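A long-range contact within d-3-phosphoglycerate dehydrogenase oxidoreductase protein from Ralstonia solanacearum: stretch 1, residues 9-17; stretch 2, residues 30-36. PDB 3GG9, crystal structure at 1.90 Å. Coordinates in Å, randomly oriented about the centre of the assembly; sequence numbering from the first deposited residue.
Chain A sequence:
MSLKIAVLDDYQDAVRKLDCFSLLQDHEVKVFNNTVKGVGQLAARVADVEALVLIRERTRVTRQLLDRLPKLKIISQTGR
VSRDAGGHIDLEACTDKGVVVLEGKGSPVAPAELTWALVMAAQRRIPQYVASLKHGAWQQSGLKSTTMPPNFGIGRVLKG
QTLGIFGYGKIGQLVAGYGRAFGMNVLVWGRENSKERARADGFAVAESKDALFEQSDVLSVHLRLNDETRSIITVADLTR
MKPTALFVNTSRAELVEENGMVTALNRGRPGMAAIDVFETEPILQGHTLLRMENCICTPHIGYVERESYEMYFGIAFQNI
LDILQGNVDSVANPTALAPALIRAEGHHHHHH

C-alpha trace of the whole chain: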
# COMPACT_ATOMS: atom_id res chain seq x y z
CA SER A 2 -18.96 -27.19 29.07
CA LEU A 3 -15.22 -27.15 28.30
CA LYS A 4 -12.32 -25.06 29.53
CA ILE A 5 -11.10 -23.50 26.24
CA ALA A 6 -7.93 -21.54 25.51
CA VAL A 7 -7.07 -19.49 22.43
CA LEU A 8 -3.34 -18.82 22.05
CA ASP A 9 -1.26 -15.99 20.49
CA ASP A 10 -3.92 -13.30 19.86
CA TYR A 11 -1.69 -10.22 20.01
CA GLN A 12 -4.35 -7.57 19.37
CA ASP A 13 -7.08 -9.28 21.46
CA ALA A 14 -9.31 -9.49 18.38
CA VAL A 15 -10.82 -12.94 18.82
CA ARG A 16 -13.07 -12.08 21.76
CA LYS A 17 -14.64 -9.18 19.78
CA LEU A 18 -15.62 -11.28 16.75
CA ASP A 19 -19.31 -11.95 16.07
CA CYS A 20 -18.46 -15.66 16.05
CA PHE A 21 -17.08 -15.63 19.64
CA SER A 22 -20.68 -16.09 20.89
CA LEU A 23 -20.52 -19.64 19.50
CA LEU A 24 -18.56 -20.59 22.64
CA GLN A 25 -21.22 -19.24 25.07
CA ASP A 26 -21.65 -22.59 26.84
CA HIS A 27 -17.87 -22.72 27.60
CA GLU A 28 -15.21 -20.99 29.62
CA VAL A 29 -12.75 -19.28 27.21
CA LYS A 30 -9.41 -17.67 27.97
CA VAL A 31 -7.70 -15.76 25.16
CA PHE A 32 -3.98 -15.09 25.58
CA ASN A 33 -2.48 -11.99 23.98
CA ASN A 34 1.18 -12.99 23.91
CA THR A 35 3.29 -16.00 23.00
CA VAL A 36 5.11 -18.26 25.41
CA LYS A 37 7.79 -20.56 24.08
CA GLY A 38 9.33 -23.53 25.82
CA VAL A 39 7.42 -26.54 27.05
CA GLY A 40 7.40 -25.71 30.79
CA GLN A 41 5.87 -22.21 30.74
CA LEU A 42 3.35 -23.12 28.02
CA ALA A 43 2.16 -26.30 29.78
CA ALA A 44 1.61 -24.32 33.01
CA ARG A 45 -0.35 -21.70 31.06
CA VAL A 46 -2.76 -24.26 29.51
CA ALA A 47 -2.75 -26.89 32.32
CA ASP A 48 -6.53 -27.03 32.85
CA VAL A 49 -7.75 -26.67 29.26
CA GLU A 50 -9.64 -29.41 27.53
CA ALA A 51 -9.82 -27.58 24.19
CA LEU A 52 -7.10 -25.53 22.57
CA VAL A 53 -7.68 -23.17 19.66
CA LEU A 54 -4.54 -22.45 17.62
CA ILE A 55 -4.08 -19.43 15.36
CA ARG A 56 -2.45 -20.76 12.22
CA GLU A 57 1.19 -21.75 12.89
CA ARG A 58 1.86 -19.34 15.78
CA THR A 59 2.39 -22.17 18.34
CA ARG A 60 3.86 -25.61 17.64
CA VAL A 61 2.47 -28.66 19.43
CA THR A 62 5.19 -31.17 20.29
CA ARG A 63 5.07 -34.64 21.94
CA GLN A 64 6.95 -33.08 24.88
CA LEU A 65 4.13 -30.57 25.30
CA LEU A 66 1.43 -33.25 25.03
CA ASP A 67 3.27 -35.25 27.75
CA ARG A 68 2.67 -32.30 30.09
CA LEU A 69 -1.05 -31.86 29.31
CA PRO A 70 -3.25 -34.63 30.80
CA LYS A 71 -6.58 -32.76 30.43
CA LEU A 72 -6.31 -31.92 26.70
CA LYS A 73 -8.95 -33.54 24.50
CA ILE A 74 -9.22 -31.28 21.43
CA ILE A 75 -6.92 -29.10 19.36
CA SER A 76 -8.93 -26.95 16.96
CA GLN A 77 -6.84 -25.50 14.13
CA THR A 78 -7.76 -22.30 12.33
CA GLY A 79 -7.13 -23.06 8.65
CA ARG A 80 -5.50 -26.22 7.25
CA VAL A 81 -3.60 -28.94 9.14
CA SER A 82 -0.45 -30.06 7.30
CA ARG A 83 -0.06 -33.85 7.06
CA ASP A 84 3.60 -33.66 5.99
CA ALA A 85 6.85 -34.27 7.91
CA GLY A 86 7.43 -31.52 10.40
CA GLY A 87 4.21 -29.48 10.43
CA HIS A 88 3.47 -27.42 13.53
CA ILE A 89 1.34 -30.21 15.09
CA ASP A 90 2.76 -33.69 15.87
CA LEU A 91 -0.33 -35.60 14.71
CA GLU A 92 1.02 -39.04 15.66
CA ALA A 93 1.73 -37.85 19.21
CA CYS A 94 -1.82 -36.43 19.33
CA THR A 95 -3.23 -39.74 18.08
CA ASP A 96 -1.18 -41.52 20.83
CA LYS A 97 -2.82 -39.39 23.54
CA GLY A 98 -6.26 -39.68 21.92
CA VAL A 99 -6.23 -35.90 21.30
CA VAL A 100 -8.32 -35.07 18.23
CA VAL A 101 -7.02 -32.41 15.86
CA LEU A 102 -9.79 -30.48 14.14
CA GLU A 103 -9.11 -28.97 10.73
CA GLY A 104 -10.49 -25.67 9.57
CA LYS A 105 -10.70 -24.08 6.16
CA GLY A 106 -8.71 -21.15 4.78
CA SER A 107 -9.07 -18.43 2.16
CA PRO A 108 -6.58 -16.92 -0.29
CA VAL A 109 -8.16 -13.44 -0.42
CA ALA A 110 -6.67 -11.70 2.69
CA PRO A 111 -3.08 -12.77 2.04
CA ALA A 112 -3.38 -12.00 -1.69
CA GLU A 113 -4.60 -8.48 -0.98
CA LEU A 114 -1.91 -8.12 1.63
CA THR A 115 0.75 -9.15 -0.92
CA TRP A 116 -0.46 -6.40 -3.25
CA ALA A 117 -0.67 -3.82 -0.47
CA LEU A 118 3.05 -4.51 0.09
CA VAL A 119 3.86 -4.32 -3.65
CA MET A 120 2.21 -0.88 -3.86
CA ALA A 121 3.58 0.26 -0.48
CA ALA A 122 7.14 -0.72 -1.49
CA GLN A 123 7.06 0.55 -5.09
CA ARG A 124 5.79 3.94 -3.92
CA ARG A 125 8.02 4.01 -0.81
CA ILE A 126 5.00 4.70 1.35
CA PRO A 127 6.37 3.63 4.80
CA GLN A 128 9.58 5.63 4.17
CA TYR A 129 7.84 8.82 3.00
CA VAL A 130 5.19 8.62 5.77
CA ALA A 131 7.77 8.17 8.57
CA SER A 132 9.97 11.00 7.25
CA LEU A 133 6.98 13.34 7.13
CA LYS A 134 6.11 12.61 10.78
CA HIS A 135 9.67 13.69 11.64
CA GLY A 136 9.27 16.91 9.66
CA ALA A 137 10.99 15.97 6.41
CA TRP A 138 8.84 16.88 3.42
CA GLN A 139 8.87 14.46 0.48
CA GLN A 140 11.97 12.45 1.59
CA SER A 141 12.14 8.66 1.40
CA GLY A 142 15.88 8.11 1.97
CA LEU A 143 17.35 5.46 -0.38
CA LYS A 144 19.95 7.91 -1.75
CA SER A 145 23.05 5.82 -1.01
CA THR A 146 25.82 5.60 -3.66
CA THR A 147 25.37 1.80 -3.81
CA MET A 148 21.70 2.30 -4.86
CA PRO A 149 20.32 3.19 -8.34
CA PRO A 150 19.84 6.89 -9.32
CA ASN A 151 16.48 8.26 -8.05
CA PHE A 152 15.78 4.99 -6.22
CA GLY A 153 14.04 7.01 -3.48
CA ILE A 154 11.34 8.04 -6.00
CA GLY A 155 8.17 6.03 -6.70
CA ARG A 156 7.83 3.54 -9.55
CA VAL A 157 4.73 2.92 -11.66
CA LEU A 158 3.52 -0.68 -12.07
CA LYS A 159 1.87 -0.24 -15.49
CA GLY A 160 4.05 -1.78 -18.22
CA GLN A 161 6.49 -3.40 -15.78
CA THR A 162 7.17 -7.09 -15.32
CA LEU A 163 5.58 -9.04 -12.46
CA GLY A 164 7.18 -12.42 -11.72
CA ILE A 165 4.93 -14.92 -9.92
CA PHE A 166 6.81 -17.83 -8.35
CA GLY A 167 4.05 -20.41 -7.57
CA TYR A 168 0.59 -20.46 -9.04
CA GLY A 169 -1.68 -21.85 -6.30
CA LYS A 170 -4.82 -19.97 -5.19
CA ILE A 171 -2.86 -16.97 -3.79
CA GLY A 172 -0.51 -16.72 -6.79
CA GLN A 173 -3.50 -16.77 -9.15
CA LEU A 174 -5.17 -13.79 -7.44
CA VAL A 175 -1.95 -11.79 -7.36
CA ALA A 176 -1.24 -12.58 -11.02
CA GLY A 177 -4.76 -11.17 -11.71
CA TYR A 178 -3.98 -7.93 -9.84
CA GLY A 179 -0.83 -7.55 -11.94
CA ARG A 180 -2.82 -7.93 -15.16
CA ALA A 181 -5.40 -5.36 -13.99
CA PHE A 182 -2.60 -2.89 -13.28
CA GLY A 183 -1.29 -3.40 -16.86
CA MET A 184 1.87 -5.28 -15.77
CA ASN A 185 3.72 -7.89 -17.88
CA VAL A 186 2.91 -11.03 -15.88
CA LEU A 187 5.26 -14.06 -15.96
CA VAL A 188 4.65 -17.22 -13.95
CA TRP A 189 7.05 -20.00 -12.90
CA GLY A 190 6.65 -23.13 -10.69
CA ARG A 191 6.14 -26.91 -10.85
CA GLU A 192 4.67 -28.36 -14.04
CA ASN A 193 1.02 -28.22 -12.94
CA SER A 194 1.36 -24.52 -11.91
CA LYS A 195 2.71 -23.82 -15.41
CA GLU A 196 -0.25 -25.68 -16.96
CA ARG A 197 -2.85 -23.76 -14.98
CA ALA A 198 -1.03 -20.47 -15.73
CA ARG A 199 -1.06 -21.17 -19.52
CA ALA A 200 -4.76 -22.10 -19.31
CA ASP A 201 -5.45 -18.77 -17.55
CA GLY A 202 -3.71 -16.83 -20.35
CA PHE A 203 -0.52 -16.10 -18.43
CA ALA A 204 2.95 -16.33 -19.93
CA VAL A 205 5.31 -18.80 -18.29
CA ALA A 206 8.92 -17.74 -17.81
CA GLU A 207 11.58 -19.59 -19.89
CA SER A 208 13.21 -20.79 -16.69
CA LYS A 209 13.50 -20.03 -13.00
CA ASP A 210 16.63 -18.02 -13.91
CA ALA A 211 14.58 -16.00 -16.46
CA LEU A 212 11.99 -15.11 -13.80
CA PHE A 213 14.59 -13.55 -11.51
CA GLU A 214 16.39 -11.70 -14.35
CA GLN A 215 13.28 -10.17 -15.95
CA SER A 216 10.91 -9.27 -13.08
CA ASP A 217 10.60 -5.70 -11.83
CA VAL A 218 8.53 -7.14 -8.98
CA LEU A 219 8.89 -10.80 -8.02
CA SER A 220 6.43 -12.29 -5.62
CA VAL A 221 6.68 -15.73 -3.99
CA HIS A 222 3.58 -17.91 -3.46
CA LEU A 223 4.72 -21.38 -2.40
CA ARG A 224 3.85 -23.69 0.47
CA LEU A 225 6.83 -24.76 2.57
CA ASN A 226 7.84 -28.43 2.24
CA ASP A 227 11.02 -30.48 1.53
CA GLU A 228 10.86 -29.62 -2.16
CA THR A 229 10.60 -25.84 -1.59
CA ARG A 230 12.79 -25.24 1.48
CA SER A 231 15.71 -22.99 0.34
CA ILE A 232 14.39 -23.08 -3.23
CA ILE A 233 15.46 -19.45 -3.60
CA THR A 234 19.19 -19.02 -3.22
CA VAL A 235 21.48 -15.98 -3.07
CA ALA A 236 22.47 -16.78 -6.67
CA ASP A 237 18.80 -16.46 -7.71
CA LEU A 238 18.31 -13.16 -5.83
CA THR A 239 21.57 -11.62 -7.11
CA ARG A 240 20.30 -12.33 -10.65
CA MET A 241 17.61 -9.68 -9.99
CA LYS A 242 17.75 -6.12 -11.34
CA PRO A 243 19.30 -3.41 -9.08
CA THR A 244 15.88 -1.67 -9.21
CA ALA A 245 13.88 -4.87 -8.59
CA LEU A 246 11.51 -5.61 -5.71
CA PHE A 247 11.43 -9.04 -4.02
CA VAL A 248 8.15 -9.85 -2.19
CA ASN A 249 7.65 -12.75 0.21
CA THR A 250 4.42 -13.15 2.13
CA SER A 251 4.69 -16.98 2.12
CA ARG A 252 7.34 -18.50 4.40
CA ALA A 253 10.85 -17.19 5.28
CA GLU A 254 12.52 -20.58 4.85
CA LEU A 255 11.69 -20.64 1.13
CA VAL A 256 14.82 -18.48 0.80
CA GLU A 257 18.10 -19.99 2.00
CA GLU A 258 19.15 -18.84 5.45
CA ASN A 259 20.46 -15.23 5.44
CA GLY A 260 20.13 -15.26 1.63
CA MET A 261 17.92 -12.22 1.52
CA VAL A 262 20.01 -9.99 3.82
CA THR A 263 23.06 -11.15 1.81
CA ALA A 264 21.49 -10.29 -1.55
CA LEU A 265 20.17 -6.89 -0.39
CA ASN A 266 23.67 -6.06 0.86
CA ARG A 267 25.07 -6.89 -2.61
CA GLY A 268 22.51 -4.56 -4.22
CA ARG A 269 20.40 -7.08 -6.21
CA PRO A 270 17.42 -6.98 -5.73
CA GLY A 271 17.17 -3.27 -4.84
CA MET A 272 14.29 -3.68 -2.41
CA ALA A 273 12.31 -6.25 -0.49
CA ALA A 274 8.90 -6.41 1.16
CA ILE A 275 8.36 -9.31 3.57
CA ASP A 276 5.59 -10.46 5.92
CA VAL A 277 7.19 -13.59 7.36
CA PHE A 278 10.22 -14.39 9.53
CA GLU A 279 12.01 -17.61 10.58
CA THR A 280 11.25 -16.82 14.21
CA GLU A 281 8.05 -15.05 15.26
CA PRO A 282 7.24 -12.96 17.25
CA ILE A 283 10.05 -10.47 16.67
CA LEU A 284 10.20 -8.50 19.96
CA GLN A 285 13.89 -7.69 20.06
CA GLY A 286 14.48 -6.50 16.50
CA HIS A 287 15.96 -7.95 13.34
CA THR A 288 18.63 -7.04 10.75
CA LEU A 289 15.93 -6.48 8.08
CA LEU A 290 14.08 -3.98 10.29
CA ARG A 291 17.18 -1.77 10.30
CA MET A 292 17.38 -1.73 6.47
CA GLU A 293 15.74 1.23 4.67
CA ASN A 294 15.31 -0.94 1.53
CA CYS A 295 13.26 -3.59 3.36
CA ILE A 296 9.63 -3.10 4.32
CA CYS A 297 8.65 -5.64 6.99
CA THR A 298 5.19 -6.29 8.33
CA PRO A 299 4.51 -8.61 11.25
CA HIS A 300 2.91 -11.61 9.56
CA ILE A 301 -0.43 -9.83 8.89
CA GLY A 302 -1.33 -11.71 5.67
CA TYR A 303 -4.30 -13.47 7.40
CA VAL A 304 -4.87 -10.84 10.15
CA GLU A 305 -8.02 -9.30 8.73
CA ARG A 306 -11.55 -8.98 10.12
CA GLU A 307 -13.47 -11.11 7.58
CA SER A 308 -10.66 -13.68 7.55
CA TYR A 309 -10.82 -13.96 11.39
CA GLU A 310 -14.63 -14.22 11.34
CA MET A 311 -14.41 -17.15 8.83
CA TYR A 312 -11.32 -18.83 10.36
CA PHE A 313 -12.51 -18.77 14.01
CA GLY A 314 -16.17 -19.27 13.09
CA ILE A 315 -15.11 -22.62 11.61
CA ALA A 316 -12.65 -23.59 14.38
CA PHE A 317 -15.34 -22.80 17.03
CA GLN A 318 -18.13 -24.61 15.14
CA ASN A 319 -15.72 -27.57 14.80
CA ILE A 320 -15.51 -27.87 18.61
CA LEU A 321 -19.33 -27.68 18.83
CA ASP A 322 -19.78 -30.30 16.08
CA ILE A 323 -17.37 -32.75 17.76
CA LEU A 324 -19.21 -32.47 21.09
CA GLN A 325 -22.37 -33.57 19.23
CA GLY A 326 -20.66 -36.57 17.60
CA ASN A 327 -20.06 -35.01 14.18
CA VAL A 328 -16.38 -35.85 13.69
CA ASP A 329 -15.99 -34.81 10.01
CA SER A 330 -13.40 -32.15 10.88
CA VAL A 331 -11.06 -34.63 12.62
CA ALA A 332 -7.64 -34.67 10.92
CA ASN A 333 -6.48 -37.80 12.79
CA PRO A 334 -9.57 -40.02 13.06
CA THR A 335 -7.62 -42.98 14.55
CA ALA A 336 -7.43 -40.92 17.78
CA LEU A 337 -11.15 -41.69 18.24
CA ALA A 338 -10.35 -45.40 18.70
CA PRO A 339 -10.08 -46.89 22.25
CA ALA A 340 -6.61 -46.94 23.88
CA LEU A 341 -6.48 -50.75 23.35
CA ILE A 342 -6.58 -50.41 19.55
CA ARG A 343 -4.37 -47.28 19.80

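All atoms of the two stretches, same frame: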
# COMPACT_ATOMS: atom_id res chain seq x y z
N ASP A 9 -2.00 -16.88 21.42
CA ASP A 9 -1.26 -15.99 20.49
C ASP A 9 -2.09 -14.92 19.77
O ASP A 9 -1.85 -14.64 18.60
CB ASP A 9 -0.50 -16.80 19.44
CG ASP A 9 0.28 -17.96 20.03
OD1 ASP A 9 1.06 -17.73 20.96
OD2 ASP A 9 0.11 -19.09 19.53
N ASP A 10 -3.05 -14.32 20.47
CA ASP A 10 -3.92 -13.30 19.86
C ASP A 10 -3.46 -11.90 20.28
O ASP A 10 -4.02 -11.31 21.21
CB ASP A 10 -5.37 -13.57 20.26
CG ASP A 10 -6.35 -12.52 19.72
OD1 ASP A 10 -6.05 -11.80 18.74
OD2 ASP A 10 -7.45 -12.41 20.31
N TYR A 11 -2.47 -11.38 19.55
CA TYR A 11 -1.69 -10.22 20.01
C TYR A 11 -2.53 -8.97 20.20
O TYR A 11 -2.30 -8.22 21.14
CB TYR A 11 -0.46 -9.94 19.11
CG TYR A 11 0.37 -11.18 18.87
CD1 TYR A 11 1.29 -11.61 19.81
CD2 TYR A 11 0.23 -11.92 17.70
CE1 TYR A 11 2.04 -12.75 19.60
CE2 TYR A 11 0.97 -13.06 17.47
CZ TYR A 11 1.88 -13.47 18.44
OH TYR A 11 2.61 -14.62 18.24
N GLN A 12 -3.51 -8.77 19.33
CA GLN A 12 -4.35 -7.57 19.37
C GLN A 12 -5.71 -7.79 20.03
O GLN A 12 -6.59 -6.94 19.91
CB GLN A 12 -4.56 -7.04 17.95
CG GLN A 12 -3.34 -6.39 17.39
CD GLN A 12 -3.45 -6.01 15.93
OE1 GLN A 12 -3.25 -6.84 15.04
NE2 GLN A 12 -3.69 -4.71 15.67
N ASP A 13 -5.88 -8.95 20.68
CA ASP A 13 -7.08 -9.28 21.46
C ASP A 13 -8.31 -9.15 20.58
O ASP A 13 -9.30 -8.55 20.97
CB ASP A 13 -7.18 -8.37 22.69
CG ASP A 13 -8.01 -8.96 23.80
OD1 ASP A 13 -8.19 -10.20 23.84
OD2 ASP A 13 -8.45 -8.15 24.65
N ALA A 14 -8.23 -9.67 19.36
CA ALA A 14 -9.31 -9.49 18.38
C ALA A 14 -10.37 -10.55 18.46
O ALA A 14 -11.52 -10.29 18.10
CB ALA A 14 -8.74 -9.47 16.95
N VAL A 15 -9.97 -11.75 18.85
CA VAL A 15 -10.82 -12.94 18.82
C VAL A 15 -12.08 -12.77 19.66
O VAL A 15 -13.19 -13.09 19.19
CB VAL A 15 -10.02 -14.20 19.29
CG1 VAL A 15 -10.92 -15.43 19.43
CG2 VAL A 15 -8.84 -14.48 18.30
N ARG A 16 -11.92 -12.24 20.87
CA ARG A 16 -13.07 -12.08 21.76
C ARG A 16 -14.09 -11.03 21.28
O ARG A 16 -15.21 -11.00 21.77
CB ARG A 16 -12.64 -11.82 23.22
CG ARG A 16 -12.14 -10.42 23.52
CD ARG A 16 -11.84 -10.24 25.00
NE ARG A 16 -11.10 -9.01 25.25
CZ ARG A 16 -11.65 -7.81 25.44
NH1 ARG A 16 -12.97 -7.65 25.43
NH2 ARG A 16 -10.87 -6.75 25.65
N LYS A 17 -13.71 -10.18 20.32
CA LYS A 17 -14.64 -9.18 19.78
C LYS A 17 -15.33 -9.61 18.49
O LYS A 17 -16.10 -8.84 17.93
CB LYS A 17 -13.92 -7.87 19.57
CG LYS A 17 -13.30 -7.30 20.85
CD LYS A 17 -12.18 -6.37 20.47
CE LYS A 17 -11.40 -5.93 21.68
NZ LYS A 17 -10.09 -5.42 21.19
N LYS A 30 -10.48 -18.60 27.67
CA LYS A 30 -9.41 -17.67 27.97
C LYS A 30 -8.64 -17.40 26.67
O LYS A 30 -8.21 -18.32 26.00
CB LYS A 30 -8.48 -18.23 29.05
CG LYS A 30 -7.36 -17.28 29.49
CD LYS A 30 -7.93 -15.97 30.03
CE LYS A 30 -6.97 -14.80 29.82
NZ LYS A 30 -5.93 -14.72 30.88
N VAL A 31 -8.48 -16.13 26.33
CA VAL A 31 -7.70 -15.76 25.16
C VAL A 31 -6.40 -15.15 25.68
O VAL A 31 -6.42 -14.22 26.48
CB VAL A 31 -8.42 -14.74 24.27
CG1 VAL A 31 -7.58 -14.43 23.03
CG2 VAL A 31 -9.83 -15.24 23.86
N PHE A 32 -5.27 -15.68 25.22
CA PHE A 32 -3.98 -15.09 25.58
C PHE A 32 -3.54 -14.14 24.49
O PHE A 32 -3.82 -14.37 23.30
CB PHE A 32 -2.94 -16.20 25.82
CG PHE A 32 -3.27 -17.07 27.00
CD1 PHE A 32 -3.95 -18.27 26.83
CD2 PHE A 32 -2.93 -16.65 28.29
CE1 PHE A 32 -4.28 -19.06 27.93
CE2 PHE A 32 -3.25 -17.44 29.40
CZ PHE A 32 -3.92 -18.64 29.22
N ASN A 33 -2.87 -13.06 24.90
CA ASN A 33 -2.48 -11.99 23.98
C ASN A 33 -0.97 -11.91 23.72
O ASN A 33 -0.47 -10.97 23.10
CB ASN A 33 -3.01 -10.63 24.47
CG ASN A 33 -4.50 -10.64 24.72
OD1 ASN A 33 -4.96 -10.16 25.75
ND2 ASN A 33 -5.26 -11.18 23.78
N ASN A 34 -0.23 -12.88 24.24
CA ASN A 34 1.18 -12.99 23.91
C ASN A 34 1.58 -14.44 23.77
O ASN A 34 0.78 -15.34 24.04
CB ASN A 34 2.06 -12.25 24.93
CG ASN A 34 1.81 -12.67 26.36
OD1 ASN A 34 1.61 -13.84 26.66
ND2 ASN A 34 1.83 -11.69 27.27
N THR A 35 2.81 -14.66 23.32
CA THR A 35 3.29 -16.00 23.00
C THR A 35 4.29 -16.41 24.06
O THR A 35 5.10 -15.61 24.50
CB THR A 35 3.96 -16.02 21.60
OG1 THR A 35 3.00 -15.60 20.64
CG2 THR A 35 4.41 -17.43 21.22
N VAL A 36 4.19 -17.67 24.47
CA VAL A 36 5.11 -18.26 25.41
C VAL A 36 5.74 -19.46 24.71
O VAL A 36 5.04 -20.34 24.17
CB VAL A 36 4.37 -18.64 26.73
CG1 VAL A 36 5.03 -19.79 27.43
CG2 VAL A 36 4.28 -17.43 27.64
O HOH W 1 1.86 -19.43 23.08
O HOH W 2 -0.50 -17.73 23.69
O HOH W 3 -8.81 -11.92 26.53

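Stretch 1 is mostly loop, with a type I turn from D10 to D13 and a 3-10 segment at 15-17; stretch 2 leaves a strand after V31 and continues as loop. The two backbones come closest where the CA atoms of Y11 and N33 lie 4.4 Å apart. One direct main-chain hydrogen bond joins them, from D10 N to F32 O (2.9 Å). Beside it, CA-H...O contacts run both ways: N33 CA lies 3.2 Å from D10 O, and Y11 CA lies 3.4 Å from N33 O, the latter almost linear at the hydrogen. The D10 carbonyl also closes its own turn by accepting from D13 N (3.1 Å).

N33 exploits that turn. Its amide nitrogen ND2 carries two protons and can serve two acceptors, D10 O at 2.9 Å and D13 OD1 at 3.1 Å, so one side chain grips both ends of the turn. The other carboxylate oxygen of D13, OD2, forms a salt bridge with R16 NE (2.8 Å). D10 suits its place as an acceptor for free backbone amides: its OD1 takes A14 N (3.1 Å) and its OD2 takes V15 N (3.0 Å), steadying the chain as it enters the 3-10 segment.

V31 points toward stretch 1 and supplies apolar surface, its CG1 4.5 Å from V15 CB and its CG2 4.5 Å from R16 CB.

At the other end, T35 offers a hydroxyl that can both donate and accept. OG1 donates to D9 OD1 (2.9 Å) and lies 2.6 Å from Y11 OH, near the plane of the tyrosine ring. Although the CA-to-CB bonds of D9 and Y11 point away overall, their side-chain ends come nearer stretch 2. Water extends the link: water 2 accepts from D9 N (2.9 Å) and lies 2.7 Å from N34 O, so it bridges the two stretches.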